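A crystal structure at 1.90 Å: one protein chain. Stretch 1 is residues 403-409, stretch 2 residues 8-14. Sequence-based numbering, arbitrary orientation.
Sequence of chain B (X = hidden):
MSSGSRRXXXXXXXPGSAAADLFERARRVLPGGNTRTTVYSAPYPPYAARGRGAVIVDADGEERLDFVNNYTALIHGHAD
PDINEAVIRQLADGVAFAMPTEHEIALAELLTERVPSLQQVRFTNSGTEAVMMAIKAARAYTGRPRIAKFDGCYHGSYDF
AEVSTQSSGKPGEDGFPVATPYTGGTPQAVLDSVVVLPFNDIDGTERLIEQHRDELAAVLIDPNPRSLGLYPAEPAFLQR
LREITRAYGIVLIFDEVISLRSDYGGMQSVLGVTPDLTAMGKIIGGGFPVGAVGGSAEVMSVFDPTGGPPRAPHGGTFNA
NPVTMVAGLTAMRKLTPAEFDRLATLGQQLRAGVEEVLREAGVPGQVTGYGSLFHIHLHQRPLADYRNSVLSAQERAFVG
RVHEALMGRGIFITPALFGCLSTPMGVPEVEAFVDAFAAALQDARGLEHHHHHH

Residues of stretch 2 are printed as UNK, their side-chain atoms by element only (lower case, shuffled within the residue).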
# COMPACT_ATOMS: atom_id res chain seq x y z
N HIS B 403 22.43 -4.54 21.74
CA HIS B 403 21.07 -4.89 21.34
C HIS B 403 20.71 -6.31 21.77
O HIS B 403 19.63 -6.55 22.31
CB HIS B 403 20.91 -4.72 19.83
CG HIS B 403 19.61 -5.22 19.30
ND1 HIS B 403 19.47 -6.48 18.74
CD2 HIS B 403 18.39 -4.65 19.24
CE1 HIS B 403 18.21 -6.65 18.37
NE2 HIS B 403 17.53 -5.55 18.66
N GLU B 404 21.62 -7.27 21.53
CA GLU B 404 21.35 -8.65 21.92
C GLU B 404 21.17 -8.78 23.44
O GLU B 404 20.26 -9.48 23.91
CB GLU B 404 22.48 -9.55 21.42
CG GLU B 404 22.35 -11.03 21.79
CD GLU B 404 21.29 -11.77 20.97
OE1 GLU B 404 20.70 -11.18 20.04
OE2 GLU B 404 21.06 -12.96 21.27
N ALA B 405 22.01 -8.09 24.22
CA ALA B 405 21.85 -8.14 25.67
C ALA B 405 20.53 -7.53 26.11
O ALA B 405 19.84 -8.07 26.98
CB ALA B 405 23.02 -7.44 26.36
N LEU B 406 20.16 -6.38 25.52
CA LEU B 406 18.87 -5.78 25.84
C LEU B 406 17.73 -6.76 25.54
O LEU B 406 16.83 -6.94 26.36
CB LEU B 406 18.67 -4.47 25.06
CG LEU B 406 19.44 -3.24 25.58
CD1 LEU B 406 19.36 -2.06 24.60
CD2 LEU B 406 18.93 -2.84 26.97
N MET B 407 17.78 -7.40 24.36
CA MET B 407 16.77 -8.39 24.01
C MET B 407 16.67 -9.48 25.06
O MET B 407 15.57 -9.95 25.38
CB MET B 407 17.09 -9.02 22.65
CG MET B 407 16.73 -8.15 21.45
SD MET B 407 14.95 -8.03 21.21
CE MET B 407 14.53 -9.69 20.65
N GLY B 408 17.81 -9.93 25.59
CA GLY B 408 17.77 -10.94 26.62
C GLY B 408 17.41 -10.44 28.00
O GLY B 408 17.24 -11.25 28.91
N ARG B 409 17.28 -9.12 28.15
CA ARG B 409 16.98 -8.47 29.45
C ARG B 409 15.58 -7.84 29.46
O ARG B 409 15.41 -6.85 30.17
CB ARG B 409 18.06 -7.46 29.84
CG ARG B 409 19.36 -8.10 30.28
CD ARG B 409 20.31 -7.10 30.90
NE ARG B 409 21.57 -7.75 31.21
CZ ARG B 409 21.85 -8.36 32.35
NH1 ARG B 409 20.95 -8.40 33.32
NH2 ARG B 409 23.03 -8.92 32.51
N UNK B 8 14.14 -14.08 29.74
CA UNK B 8 14.85 -15.29 30.11
C UNK B 8 16.07 -15.55 29.24
O UNK B 8 16.48 -16.70 29.07
N UNK B 9 16.65 -14.48 28.70
CA UNK B 9 17.87 -14.59 27.92
C UNK B 9 17.72 -15.15 26.52
O UNK B 9 18.46 -16.06 26.15
N UNK B 10 16.79 -14.61 25.72
CA UNK B 10 16.66 -14.95 24.30
C UNK B 10 16.50 -16.45 24.04
O UNK B 10 17.25 -17.05 23.27
c UNK B 10 17.86 -14.39 23.53
c UNK B 10 17.88 -12.88 23.50
o UNK B 10 16.82 -12.25 23.46
n UNK B 10 19.07 -12.29 23.53
N UNK B 11 15.53 -17.07 24.70
CA UNK B 11 15.42 -18.52 24.55
C UNK B 11 15.01 -18.92 23.14
O UNK B 11 15.26 -20.06 22.73
c UNK B 11 14.85 -18.68 26.99
c UNK B 11 14.44 -19.11 25.60
c UNK B 11 13.02 -18.68 25.32
N UNK B 12 14.45 -18.00 22.35
CA UNK B 12 14.02 -18.34 20.99
C UNK B 12 15.18 -18.80 20.12
O UNK B 12 14.95 -19.48 19.12
c UNK B 12 13.32 -17.15 20.32
c UNK B 12 14.25 -16.07 19.79
c UNK B 12 15.98 -14.11 18.80
c UNK B 12 14.77 -15.08 20.62
c UNK B 12 15.46 -15.07 17.95
o UNK B 12 16.82 -13.14 18.28
c UNK B 12 14.61 -16.04 18.45
c UNK B 12 15.63 -14.10 20.13
N UNK B 13 16.42 -18.43 20.47
CA UNK B 13 17.59 -18.84 19.71
C UNK B 13 17.97 -20.30 19.93
O UNK B 13 18.82 -20.82 19.19
c UNK B 13 19.96 -13.96 17.89
n UNK B 13 20.00 -12.65 17.69
c UNK B 13 19.94 -15.86 19.48
c UNK B 13 18.60 -16.46 19.81
n UNK B 13 19.94 -14.44 19.14
c UNK B 13 18.78 -17.95 20.06
n UNK B 13 19.95 -14.79 16.85
N UNK B 14 17.40 -20.97 20.92
CA UNK B 14 17.76 -22.36 21.18
C UNK B 14 17.17 -23.29 20.11
O UNK B 14 16.08 -23.04 19.61
c UNK B 14 17.07 -22.34 25.00
c UNK B 14 17.27 -22.81 22.55
o UNK B 14 17.44 -21.82 26.08
c UNK B 14 17.83 -22.04 23.72
o UNK B 14 16.08 -23.10 24.92
O HOH W 1 21.46 -14.02 23.57
O HOH W 2 18.01 -11.49 19.95

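Position 8 has backbone atoms and nothing beyond CA. Its N is 4.3 Å from G408 O. With no side-chain atom at all, the residue is glycine, G8.

Position 9 also stops at CA. Its phi is 75°. The backbone does the work here: N of position 9 gives a weak hydrogen bond to G408 O, 3.3 Å long with an angle of 132° at the hydrogen. The CA of position 9 adds a CA-H...O contact to G408 O at 3.5 Å. The two CA atoms, of position 9 and G408, are 3.9 Å apart, so the two stretches pass backbone to backbone here. The bare CA and the positive phi, which by itself favours glycine, fit G9.

Position 10 carries four side-chain atoms: two carbons, the second bearing one oxygen and one nitrogen. Its CA-to-CB bond points toward stretch 1, with chi1 in the m well. The side-chain nitrogen of position 10 lies 3.1 Å from E404 O, and the side-chain oxygen 3.3 Å from M407 CB. A short chain ending in both O and N is an amide, and the residue is asparagine, N10. N10 ND2 donates to E404 O. That carbonyl also accepts from G408 N within stretch 1, at 3.0 Å, so the amide adds a second donor to it. N10 OD1 is hydrogen-bonded elsewhere in the structure. An ideal CB on G408 would sit 3.2 Å from N10 ND2 and 3.4 Å from G9 CA, both tight; the bare glycine allows this close approach.

Position 11 has three side-chain carbons, one carrying the other two. It makes no contact with stretch 1 and begins the short 3-10 segment. This branching at CB is valine, V11.

Position 12 has one carbon followed by a six-carbon ring bearing one oxygen. Its side chain comes no nearer than 4.6 Å to stretch 1, but a water bridges the gap: water 2 O is 2.6 Å from the ring oxygen of position 12 and donates to E404 OE1 at 2.7 Å. This is tyrosine, Y12.

Position 13 has three carbons, a nitrogen, then a carbon carrying two more nitrogens. The first of these nitrogens lies 2.8 Å from E404 OE2, and one of the two end nitrogens 2.9 Å from E404 OE1. That is a guanidinium, and the residue is arginine, R13. It forms a salt bridge with E404. R13 NE donates to E404 OE2 and R13 NH2 to E404 OE1, so two donors meet both carboxylate oxygens. E404 OE2 lies at the guanidinium edge, near its plane.

Position 14 has three carbons, the third carrying two oxygens. It does not reach stretch 1. This is glutamate, E14.

The contact buries 305 Å², both sides summed, and centres on E404, N10 and G408. E404 offers its carbonyl to N10 and its carboxylate to R13. Water 1 O adds a link, accepting from N10 ND2 at 3.0 Å and donating to E404 OE2 at 2.6 Å. At G408, the absence of a side chain lets G9 and N10 pack close.

Stretch 2, residues 8-14: GGNVYRE
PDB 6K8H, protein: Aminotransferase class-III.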